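Local coordinates for protein glycoside hydrolase family 31 (Trueperella pyogenes, PDB 5I0G) that binds the cyclic glucan cycloalternan and degrades it, probably by hydrolysing alpha-glucosidic bonds as a family 31 glycoside hydrolase, at residues G296-G301 with V324-I329; E336-F341 with W387-Q392; L455-D460 with R505-Y510; G468-W473 with S515-T520. The protein carries 1 engineered substitution. One frame throughout, in Å; residues are numbered along the deposited sequence.

Contact 1: residues G296-G301 with V324-I329; sequences GLWASG and VSVVVI
Val324 meets Leu297 and Ala299 where the first two strands of the TIM barrel, 298-300 and 326-329, come together in parallel. Helix 307-319 links them in a beta-alpha-beta crossover. Methyl CG1 of Val324 touches both Ala299 CB and Leu297 CD2, and the helix covers this side through Met314 and His317. At Ser325 the backbone N-H bonds to the carbonyl O of Leu297, 2.9 Å away and in the carbonyl plane. The Ser325 hydroxyl packs on Gly296 CA and has its polar partner elsewhere, in Arg633. Val326 N makes a second, weak bond to the same Leu297 O, while Val326 O accepts a nearly straight bond from Ala299 N (2.8 Å). The Val326 side chain carries the packing inside the barrel. It runs alongside Trp298, pointing the same way, and lies over one face of the indole. Val326 CB sits 3.7 Å from the centroid of the Trp298 five-membered ring, a CH-pi contact. With chi1 at 179°, CG1 moves toward the benzene half and reaches CE3 of Trp298, whereas CG2 lies nearer the NE1 side. The indole NE1 of Trp298 donates to Ile294 O. Val327 turns to the same side of the sheet as Ala299, and its CG2 lies against Ala299 O. Val328 N donates to Ala299 O at 2.9 Å with an N-H...O angle of 169°. Methyl CG2 of Val328 comes to the indole edge, 3.7 Å from Trp298 CE3. A water lies between the segments, 2.8 Å from Val328 O, and accepts from Gly301 N at 3.0 Å.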
# COMPACT_ATOMS: atom_id res chain seq x y z
N GLY A 296 -1.83 -19.98 11.28
CA GLY A 296 -0.94 -20.03 12.45
C GLY A 296 -0.10 -18.77 12.60
O GLY A 296 -0.24 -17.80 11.84
N LEU A 297 0.77 -18.76 13.60
CA LEU A 297 1.63 -17.62 13.84
C LEU A 297 2.72 -17.55 12.75
O LEU A 297 3.40 -18.55 12.46
CB LEU A 297 2.27 -17.70 15.23
CG LEU A 297 3.24 -16.58 15.60
CD1 LEU A 297 2.52 -15.24 15.66
CD2 LEU A 297 3.91 -16.90 16.92
N TRP A 298 2.87 -16.36 12.15
CA TRP A 298 3.97 -16.06 11.21
C TRP A 298 5.09 -15.38 11.98
O TRP A 298 4.84 -14.37 12.65
CB TRP A 298 3.53 -15.09 10.11
CG TRP A 298 2.53 -15.61 9.12
CD1 TRP A 298 1.40 -16.34 9.37
CD2 TRP A 298 2.56 -15.42 7.70
NE1 TRP A 298 0.73 -16.62 8.21
CE2 TRP A 298 1.42 -16.06 7.16
CE3 TRP A 298 3.45 -14.77 6.83
CZ2 TRP A 298 1.13 -16.07 5.79
CZ3 TRP A 298 3.15 -14.77 5.45
CH2 TRP A 298 2.01 -15.43 4.96
N ALA A 299 6.31 -15.89 11.85
CA ALA A 299 7.51 -15.31 12.48
C ALA A 299 8.36 -14.60 11.43
O ALA A 299 8.60 -15.16 10.36
CB ALA A 299 8.35 -16.41 13.13
N SER A 300 8.84 -13.40 11.74
CA SER A 300 9.66 -12.63 10.81
C SER A 300 10.61 -11.68 11.52
O SER A 300 10.33 -11.16 12.60
CB SER A 300 8.76 -11.83 9.84
OG SER A 300 9.51 -11.05 8.92
N GLY A 301 11.74 -11.44 10.88
CA GLY A 301 12.70 -10.45 11.37
C GLY A 301 13.79 -10.21 10.34
O GLY A 301 14.49 -11.14 9.93
N VAL A 324 4.99 -21.88 15.53
CA VAL A 324 4.85 -21.09 14.33
C VAL A 324 4.43 -21.98 13.15
O VAL A 324 4.84 -23.13 13.04
CB VAL A 324 6.13 -20.29 13.97
CG1 VAL A 324 6.54 -19.42 15.14
CG2 VAL A 324 7.29 -21.18 13.59
N SER A 325 3.63 -21.40 12.26
CA SER A 325 3.25 -22.01 10.99
C SER A 325 4.07 -21.55 9.80
O SER A 325 4.15 -22.26 8.81
CB SER A 325 1.80 -21.68 10.67
OG SER A 325 1.00 -22.49 11.47
N VAL A 326 4.61 -20.33 9.89
CA VAL A 326 5.27 -19.68 8.77
C VAL A 326 6.50 -18.90 9.26
O VAL A 326 6.44 -18.20 10.29
CB VAL A 326 4.28 -18.73 8.03
CG1 VAL A 326 4.96 -18.02 6.86
CG2 VAL A 326 3.06 -19.50 7.54
N VAL A 327 7.61 -19.02 8.53
CA VAL A 327 8.75 -18.13 8.74
C VAL A 327 8.96 -17.32 7.46
O VAL A 327 9.02 -17.88 6.36
CB VAL A 327 10.04 -18.86 9.22
CG1 VAL A 327 10.50 -19.95 8.27
CG2 VAL A 327 11.18 -17.86 9.46
N VAL A 328 9.03 -16.00 7.61
CA VAL A 328 9.36 -15.12 6.50
C VAL A 328 10.84 -14.86 6.64
O VAL A 328 11.32 -14.53 7.73
CB VAL A 328 8.57 -13.79 6.51
CG1 VAL A 328 8.95 -12.90 5.32
CG2 VAL A 328 7.06 -14.05 6.52
N ILE A 329 11.58 -15.06 5.55
CA ILE A 329 13.00 -14.68 5.47
C ILE A 329 13.16 -13.55 4.45
O ILE A 329 12.92 -13.76 3.25
CB ILE A 329 13.90 -15.87 5.06
CG1 ILE A 329 13.57 -17.11 5.90
CG2 ILE A 329 15.37 -15.49 5.21
CD1 ILE A 329 14.39 -18.34 5.56
O HOH W 1 12.35 -11.92 7.94

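Contact 2: residues E336-F341 with W387-Q392; sequences EGFTIF and WQIPLQ. With GLC (alpha-D-glucopyranose), chain B.
Phe338 has CG anti to its carbonyl carbon (chi1 -58°), and Trp387 has CG anti to its backbone N (chi1 -170°). These torsions lay the two side chains alongside each other, pointing the same way. The rings form an offset edge-to-face pair. The edge of Trp387 turns toward the face of Phe338, with planes at 60°; the centroids of the Phe338 ring and the Trp387 six-membered ring are 5.4 Å apart. The closest atoms are Trp387 CZ3 and Phe338 CE1, at 3.6 Å. Ile389 adds its CG2 methyl, 4.0 Å from Phe338 CD2. The Gln388 amide folds back toward the loop. Gln388 NE2 then donates to Phe338 O at 2.9 Å, almost straight and with the acceptor in the amide plane. The same NE2 also donates to Trp387 O, so two bonds fix the amide rotation. Its OE1 is taken by Tyr500. The contact joins the end of TIM-barrel strand 383-388 to the long loop after strand 326-329. Both aromatic residues belong to the glycan pocket: Trp387 NE1 lies 3.9 Å from C6 of the chain B glucose, and Phe338 touches another glucose unit. Asp467 receives the indole N-H. Farther along, waters bridge the segments. One donates to Glu336 O and accepts from Gln392 NE2, an atom that also bonds to Gln405. Another sits between Gly337 O and Leu391 O, 2.8 Å from the latter.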
# COMPACT_ATOMS: atom_id res chain seq x y z
N GLU A 336 21.62 -8.11 -4.35
CA GLU A 336 21.86 -7.52 -5.66
C GLU A 336 20.76 -7.90 -6.63
O GLU A 336 20.13 -7.00 -7.22
CB GLU A 336 23.23 -7.92 -6.20
CG GLU A 336 24.36 -7.40 -5.32
CD GLU A 336 25.75 -7.49 -5.95
OE1 GLU A 336 25.89 -7.91 -7.13
OE2 GLU A 336 26.71 -7.14 -5.26
N GLY A 337 20.51 -9.20 -6.79
CA GLY A 337 19.48 -9.70 -7.71
C GLY A 337 18.22 -10.32 -7.09
O GLY A 337 17.26 -10.60 -7.81
N PHE A 338 18.23 -10.56 -5.78
CA PHE A 338 17.08 -11.18 -5.09
C PHE A 338 16.59 -12.47 -5.74
O PHE A 338 15.41 -12.75 -5.78
CB PHE A 338 15.97 -10.13 -4.89
CG PHE A 338 16.45 -8.95 -4.12
CD1 PHE A 338 16.61 -9.04 -2.75
CD2 PHE A 338 16.87 -7.80 -4.77
CE1 PHE A 338 17.13 -7.98 -2.03
CE2 PHE A 338 17.38 -6.73 -4.06
CZ PHE A 338 17.51 -6.81 -2.69
N THR A 339 17.55 -13.25 -6.23
CA THR A 339 17.31 -14.51 -6.92
C THR A 339 18.13 -15.67 -6.38
O THR A 339 17.71 -16.83 -6.53
CB THR A 339 17.62 -14.34 -8.43
OG1 THR A 339 16.77 -13.33 -8.97
CG2 THR A 339 17.33 -15.62 -9.19
N ILE A 340 19.30 -15.37 -5.78
CA ILE A 340 20.29 -16.36 -5.35
C ILE A 340 20.58 -16.13 -3.87
O ILE A 340 20.73 -14.99 -3.43
CB ILE A 340 21.58 -16.19 -6.18
CG1 ILE A 340 21.25 -16.38 -7.67
CG2 ILE A 340 22.64 -17.19 -5.75
CD1 ILE A 340 22.32 -15.92 -8.63
N PHE A 341 20.66 -17.21 -3.09
CA PHE A 341 21.00 -17.12 -1.65
C PHE A 341 22.38 -16.53 -1.42
O PHE A 341 23.29 -16.74 -2.22
CB PHE A 341 20.92 -18.49 -0.97
CG PHE A 341 19.56 -18.84 -0.49
CD1 PHE A 341 18.65 -19.45 -1.34
CD2 PHE A 341 19.18 -18.57 0.82
CE1 PHE A 341 17.37 -19.77 -0.89
CE2 PHE A 341 17.91 -18.90 1.28
CZ PHE A 341 17.01 -19.50 0.42
N TRP A 387 11.31 -12.98 0.60
CA TRP A 387 11.05 -11.61 0.22
C TRP A 387 11.46 -11.31 -1.21
O TRP A 387 12.40 -11.92 -1.75
CB TRP A 387 11.82 -10.71 1.18
CG TRP A 387 11.54 -9.26 1.15
CD1 TRP A 387 10.66 -8.60 1.92
CD2 TRP A 387 12.25 -8.27 0.39
NE1 TRP A 387 10.73 -7.25 1.66
CE2 TRP A 387 11.70 -7.03 0.72
CE3 TRP A 387 13.27 -8.33 -0.56
CZ2 TRP A 387 12.13 -5.84 0.16
CZ3 TRP A 387 13.71 -7.14 -1.13
CH2 TRP A 387 13.13 -5.91 -0.77
N GLN A 388 10.73 -10.39 -1.82
CA GLN A 388 10.94 -9.99 -3.21
C GLN A 388 10.57 -8.52 -3.38
O GLN A 388 9.80 -7.95 -2.58
CB GLN A 388 10.05 -10.79 -4.18
CG GLN A 388 10.42 -12.25 -4.35
CD GLN A 388 11.66 -12.45 -5.20
OE1 GLN A 388 11.58 -12.50 -6.43
NE2 GLN A 388 12.80 -12.59 -4.56
N ILE A 389 11.09 -7.95 -4.47
CA ILE A 389 10.81 -6.57 -4.88
C ILE A 389 10.65 -6.60 -6.41
O ILE A 389 11.39 -7.35 -7.09
CB ILE A 389 11.97 -5.65 -4.40
CG1 ILE A 389 11.68 -4.17 -4.63
CG2 ILE A 389 13.29 -5.98 -5.09
CD1 ILE A 389 10.98 -3.51 -3.48
N PRO A 390 9.72 -5.79 -6.99
CA PRO A 390 9.60 -5.78 -8.46
C PRO A 390 10.46 -4.67 -9.08
O PRO A 390 9.95 -3.77 -9.72
CB PRO A 390 8.10 -5.50 -8.67
CG PRO A 390 7.75 -4.60 -7.53
CD PRO A 390 8.73 -4.87 -6.40
N LEU A 391 11.77 -4.76 -8.85
CA LEU A 391 12.78 -3.84 -9.37
C LEU A 391 14.07 -4.61 -9.61
O LEU A 391 14.32 -5.62 -8.97
CB LEU A 391 13.09 -2.72 -8.37
CG LEU A 391 11.96 -1.70 -8.14
CD1 LEU A 391 12.31 -0.83 -6.95
CD2 LEU A 391 11.71 -0.90 -9.41
N GLN A 392 14.90 -4.11 -10.52
CA GLN A 392 16.20 -4.69 -10.79
C GLN A 392 17.21 -3.56 -10.66
O GLN A 392 17.28 -2.67 -11.51
CB GLN A 392 16.23 -5.29 -12.19
CG GLN A 392 17.56 -5.90 -12.56
CD GLN A 392 17.68 -7.34 -12.12
OE1 GLN A 392 16.82 -8.14 -12.40
NE2 GLN A 392 18.75 -7.66 -11.44
C1 GLC B . 10.21 -2.41 3.52
C2 GLC B . 9.04 -3.12 4.21
C3 GLC B . 9.53 -3.91 5.41
C4 GLC B . 10.72 -4.81 5.08
C5 GLC B . 11.79 -4.02 4.35
C6 GLC B . 12.91 -4.92 3.86
O2 GLC B . 8.04 -2.18 4.65
O3 GLC B . 8.49 -4.73 5.96
O4 GLC B . 11.26 -5.32 6.29
O5 GLC B . 11.24 -3.34 3.21
O6 GLC B . 14.00 -4.06 3.56
O HOH W 2 20.35 -6.17 -10.12
O HOH W 3 15.41 -7.96 -7.99
O HOH W 4 16.08 -9.75 -10.21

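Contact 3: residues L455-D460 with R505-Y510; sequences LVEDLD and RSAGKY
Val456 and Ala507 bring together the C-terminal ends of helices 453-457 and 485-506, on the outside of the TIM barrel. The second helix closes with a Schellman motif. Gly508, with positive phi, is its C-prime residue, and Lys509 N returns to Leu504 O while a weaker bond runs from Gly508 N to Arg505 O. Asp460 also has positive phi where the chain turns out of the first helix. The apolar part is small. Val456 CG1 presses on Ala507 CB at 3.4 Å, tighter than usual for two methyl carbons. The same Val456 CG1 lies 3.8 Å from Lys509 CG, as the valine and the lysine run antiparallel alongside one another. Glu457 contributes its aliphatic part, with CG 3.9 Å from Ala507 CB. Its carboxylate is engaged outside the pair, by Arg355 and Arg453. The polar part centres on the lysine ammonium. Lys509 bends at chi2 (-95°) and is extended from there, a shape that carries NZ past Val456 to Asp460. The two polar side chains cross at about a right angle. Ile461 O and Asp462 are weaker, secondary partners of the ammonium. Lys509 NZ donates to Asp460 O at 3.2 Å, from above the carbonyl plane, and to the carboxylate. In the salt bridge, Lys509 NZ stands 2.7 Å from Asp460 OD1 and meets that oxygen from above the carboxylate plane, 47° out of it.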
# COMPACT_ATOMS: atom_id res chain seq x y z
N LEU A 455 13.44 -21.65 -7.00
CA LEU A 455 13.18 -21.50 -5.56
C LEU A 455 11.96 -22.32 -5.14
O LEU A 455 11.95 -22.93 -4.06
CB LEU A 455 12.99 -20.03 -5.16
CG LEU A 455 14.14 -19.06 -5.46
CD1 LEU A 455 13.68 -17.62 -5.32
CD2 LEU A 455 15.33 -19.30 -4.55
N VAL A 456 10.95 -22.37 -6.00
CA VAL A 456 9.75 -23.14 -5.72
C VAL A 456 9.93 -24.61 -6.07
O VAL A 456 9.62 -25.48 -5.26
CB VAL A 456 8.51 -22.59 -6.46
CG1 VAL A 456 7.27 -23.34 -5.99
CG2 VAL A 456 8.36 -21.09 -6.22
N GLU A 457 10.41 -24.90 -7.29
CA GLU A 457 10.45 -26.28 -7.78
C GLU A 457 11.59 -27.09 -7.21
O GLU A 457 11.42 -28.27 -6.97
CB GLU A 457 10.50 -26.33 -9.30
CG GLU A 457 9.23 -25.79 -9.95
CD GLU A 457 9.16 -26.05 -11.45
OE1 GLU A 457 10.20 -26.49 -12.02
OE2 GLU A 457 8.08 -25.79 -12.05
N ASP A 458 12.76 -26.49 -7.00
CA ASP A 458 13.93 -27.24 -6.54
C ASP A 458 14.20 -27.08 -5.03
O ASP A 458 14.56 -28.05 -4.38
CB ASP A 458 15.17 -26.87 -7.38
CG ASP A 458 15.01 -27.22 -8.87
OD1 ASP A 458 14.15 -28.05 -9.22
OD2 ASP A 458 15.73 -26.65 -9.71
N LEU A 459 14.03 -25.88 -4.48
CA LEU A 459 14.22 -25.62 -3.05
C LEU A 459 12.95 -25.78 -2.22
O LEU A 459 13.03 -25.91 -0.99
CB LEU A 459 14.82 -24.23 -2.80
CG LEU A 459 16.17 -23.94 -3.45
CD1 LEU A 459 16.78 -22.67 -2.89
CD2 LEU A 459 17.13 -25.09 -3.28
N ASP A 460 11.79 -25.73 -2.88
CA ASP A 460 10.52 -26.10 -2.25
C ASP A 460 9.93 -25.05 -1.30
O ASP A 460 9.11 -25.39 -0.45
CB ASP A 460 10.62 -27.49 -1.58
CG ASP A 460 9.26 -28.17 -1.37
OD1 ASP A 460 8.27 -27.83 -2.07
OD2 ASP A 460 9.18 -29.06 -0.49
N ARG A 505 1.32 -21.33 -8.39
CA ARG A 505 0.30 -22.23 -8.91
C ARG A 505 0.82 -23.17 -10.02
O ARG A 505 0.45 -24.34 -10.06
CB ARG A 505 -0.93 -21.44 -9.38
CG ARG A 505 -2.21 -22.22 -9.15
CD ARG A 505 -3.45 -21.49 -9.61
NE ARG A 505 -3.61 -20.20 -8.94
CZ ARG A 505 -3.37 -19.01 -9.49
NH1 ARG A 505 -2.95 -18.87 -10.74
NH2 ARG A 505 -3.56 -17.92 -8.75
N SER A 506 1.67 -22.68 -10.91
CA SER A 506 2.23 -23.54 -11.96
C SER A 506 3.27 -24.53 -11.41
O SER A 506 3.60 -25.49 -12.09
CB SER A 506 2.84 -22.69 -13.09
OG SER A 506 3.99 -22.02 -12.65
N ALA A 507 3.77 -24.32 -10.19
CA ALA A 507 4.68 -25.26 -9.51
C ALA A 507 4.01 -26.23 -8.52
O ALA A 507 4.70 -26.87 -7.72
CB ALA A 507 5.78 -24.48 -8.81
N GLY A 508 2.68 -26.35 -8.57
CA GLY A 508 1.95 -27.24 -7.67
C GLY A 508 1.70 -26.70 -6.26
O GLY A 508 1.44 -27.46 -5.33
N LYS A 509 1.73 -25.37 -6.10
CA LYS A 509 1.52 -24.74 -4.80
C LYS A 509 0.28 -23.85 -4.83
O LYS A 509 -0.25 -23.57 -5.89
CB LYS A 509 2.72 -23.86 -4.44
CG LYS A 509 4.05 -24.59 -4.40
CD LYS A 509 4.44 -25.06 -3.01
CE LYS A 509 5.81 -25.72 -3.05
NZ LYS A 509 6.27 -26.10 -1.69
N TYR A 510 -0.16 -23.44 -3.64
CA TYR A 510 -1.15 -22.37 -3.47
C TYR A 510 -0.53 -20.98 -3.70
O TYR A 510 0.64 -20.77 -3.38
CB TYR A 510 -1.75 -22.43 -2.06
CG TYR A 510 -2.88 -23.41 -1.91
CD1 TYR A 510 -2.64 -24.77 -1.66
CD2 TYR A 510 -4.21 -22.98 -1.99
CE1 TYR A 510 -3.69 -25.66 -1.50
CE2 TYR A 510 -5.26 -23.87 -1.82
CZ TYR A 510 -5.00 -25.19 -1.58
OH TYR A 510 -6.07 -26.03 -1.43

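Contact 4: residues G468-W473 with S515-T520; sequences GGEHAW and SRSGFT. With GLC (alpha-D-glucopyranose), chain C; GLC (alpha-D-glucopyranose), chain B.
Gly468 O is gripped by the Ser517 hydroxyl, which donates to it from OG at 2.7 Å, and by a water at 2.9 Å. That water also accepts from Arg516 N, so it ties the two loops together at backbone level. Beside it Arg516 holds Glu470 in a side-on, two-nitrogen salt bridge. Arg516 NE bonds to the syn lone pair of Glu470 OE2 at 2.7 Å, and Arg516 NH2 to Glu470 OE1 at 2.9 Å. The planes of carboxylate and guanidinium are 33° apart. Gly468 N lies over one guanidinium face. Arg516 is extended from CG to NE (chi2 -175°), which sends its NH1 on into the glycan pocket. There Arg516 NH1 donates to O4 of the chain C glucose at 3.1 Å and, weakly, to O2 of the chain B glucose. Asp467 pairs with NH1 too. Glu470 is thus a second-shell residue that fixes the rotation of a sugar-binding group. Both segments are loops following TIM-barrel strands, 463-466 and 513-515, which are neighbours in the barrel. Helix 485-506 packs behind them, with Pro493 against Ser517, and strand 527-529 flanks Arg516 through Trp529.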
# COMPACT_ATOMS: atom_id res chain seq x y z
N GLY A 468 6.88 -3.88 -1.88
CA GLY A 468 6.96 -2.77 -2.83
C GLY A 468 5.79 -2.74 -3.82
O GLY A 468 4.66 -2.99 -3.42
N GLY A 469 6.08 -2.49 -5.10
CA GLY A 469 5.09 -2.24 -6.14
C GLY A 469 4.60 -0.83 -6.46
O GLY A 469 3.88 -0.66 -7.45
N GLU A 470 5.00 0.16 -5.68
CA GLU A 470 4.51 1.54 -5.83
C GLU A 470 5.44 2.44 -6.67
O GLU A 470 5.29 3.67 -6.70
CB GLU A 470 4.30 2.20 -4.46
CG GLU A 470 3.60 1.33 -3.43
CD GLU A 470 4.55 0.47 -2.58
OE1 GLU A 470 5.77 0.38 -2.85
OE2 GLU A 470 4.06 -0.13 -1.61
N HIS A 471 6.38 1.84 -7.38
CA HIS A 471 7.53 2.58 -7.90
C HIS A 471 7.28 3.37 -9.19
O HIS A 471 8.06 4.25 -9.50
CB HIS A 471 8.69 1.63 -8.11
CG HIS A 471 8.81 0.63 -7.02
ND1 HIS A 471 9.17 0.98 -5.74
CD2 HIS A 471 8.55 -0.70 -7.00
CE1 HIS A 471 9.15 -0.10 -4.98
NE2 HIS A 471 8.79 -1.13 -5.72
N ALA A 472 6.22 3.04 -9.95
CA ALA A 472 6.00 3.67 -11.28
C ALA A 472 5.42 5.06 -11.15
O ALA A 472 4.26 5.20 -10.77
CB ALA A 472 5.09 2.79 -12.15
N TRP A 473 6.23 6.08 -11.43
CA TRP A 473 5.77 7.47 -11.48
C TRP A 473 5.94 7.97 -12.91
O TRP A 473 7.00 7.83 -13.51
CB TRP A 473 6.59 8.39 -10.55
CG TRP A 473 6.45 8.11 -9.08
CD1 TRP A 473 5.52 7.29 -8.46
CD2 TRP A 473 7.24 8.66 -8.03
NE1 TRP A 473 5.70 7.30 -7.11
CE2 TRP A 473 6.75 8.13 -6.81
CE3 TRP A 473 8.31 9.56 -7.99
CZ2 TRP A 473 7.30 8.46 -5.57
CZ3 TRP A 473 8.86 9.90 -6.75
CH2 TRP A 473 8.35 9.34 -5.56
N SER A 515 1.64 -9.10 0.34
CA SER A 515 1.93 -7.80 -0.30
C SER A 515 1.44 -6.67 0.57
O SER A 515 0.58 -6.86 1.41
CB SER A 515 1.22 -7.68 -1.67
OG SER A 515 1.42 -8.79 -2.52
N ARG A 516 1.98 -5.47 0.36
CA ARG A 516 1.49 -4.28 1.04
C ARG A 516 0.67 -3.37 0.13
O ARG A 516 -0.23 -2.67 0.62
CB ARG A 516 2.64 -3.49 1.68
CG ARG A 516 3.60 -2.88 0.67
CD ARG A 516 4.78 -2.23 1.33
NE ARG A 516 5.45 -1.33 0.39
CZ ARG A 516 6.67 -0.82 0.55
NH1 ARG A 516 7.43 -1.15 1.59
NH2 ARG A 516 7.15 0.00 -0.36
N SER A 517 0.98 -3.35 -1.17
CA SER A 517 0.29 -2.45 -2.10
C SER A 517 -0.65 -3.17 -3.03
O SER A 517 -0.52 -4.36 -3.31
CB SER A 517 1.27 -1.55 -2.87
OG SER A 517 2.08 -2.28 -3.76
N GLY A 518 -1.62 -2.41 -3.51
CA GLY A 518 -2.65 -2.97 -4.34
C GLY A 518 -3.57 -1.93 -4.90
O GLY A 518 -3.34 -0.72 -4.76
N PHE A 519 -4.60 -2.44 -5.57
CA PHE A 519 -5.63 -1.63 -6.18
C PHE A 519 -6.82 -2.56 -6.48
O PHE A 519 -6.78 -3.73 -6.12
CB PHE A 519 -5.08 -0.97 -7.45
CG PHE A 519 -5.80 0.29 -7.83
CD1 PHE A 519 -5.60 1.45 -7.12
CD2 PHE A 519 -6.65 0.32 -8.93
CE1 PHE A 519 -6.25 2.63 -7.47
CE2 PHE A 519 -7.32 1.47 -9.28
CZ PHE A 519 -7.11 2.64 -8.56
N THR A 520 -7.89 -2.03 -7.10
CA THR A 520 -8.97 -2.87 -7.65
C THR A 520 -8.41 -4.10 -8.36
O THR A 520 -7.53 -3.98 -9.22
CB THR A 520 -9.83 -2.08 -8.65
OG1 THR A 520 -10.11 -0.78 -8.11
CG2 THR A 520 -11.15 -2.81 -8.94
C1 GLC C . 13.59 1.08 4.24
C2 GLC C . 12.56 0.08 4.79
C3 GLC C . 11.63 -0.44 3.69
C4 GLC C . 10.98 0.76 3.00
C5 GLC C . 12.09 1.66 2.46
C6 GLC C . 11.62 2.82 1.58
O2 GLC C . 13.24 -1.01 5.43
O3 GLC C . 10.67 -1.31 4.33
O4 GLC C . 10.12 0.36 1.93
O5 GLC C . 12.89 2.12 3.56
O6 GLC C . 10.69 3.67 2.25
C1 GLC B . 10.21 -2.41 3.52
C2 GLC B . 9.04 -3.12 4.21
C3 GLC B . 9.53 -3.91 5.41
C4 GLC B . 10.72 -4.81 5.08
C5 GLC B . 11.79 -4.02 4.35
C6 GLC B . 12.91 -4.92 3.86
O2 GLC B . 8.04 -2.18 4.65
O3 GLC B . 8.49 -4.73 5.96
O4 GLC B . 11.26 -5.32 6.29
O5 GLC B . 11.24 -3.34 3.21
O6 GLC B . 14.00 -4.06 3.56
O HOH W 5 3.51 -5.14 -1.89

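Overall arrangement
All four contacts belong to the family 31 TIM-barrel domain. Contact 1 pairs barrel strands 298-300 and 326-329. Contact 2 continues from the next strand, 383-388, and touches contact 1 where Ile329 O probably accepts from Trp387 N; their centres are 20 Å apart. Contacts 1 and 2 follow in series and precede contacts 3 and 4, whose segments alternate along the chain. Contact 3 lies on the outside, about 17 Å from contact 2 between centres, with Phe341 packing on Leu459. Contact 4, about 16 Å from contact 2 between centres, meets it through Pro390 and His471. Contacts 2 and 4 touch the same glucose, so loops after successive strands share in shaping the glycan pocket.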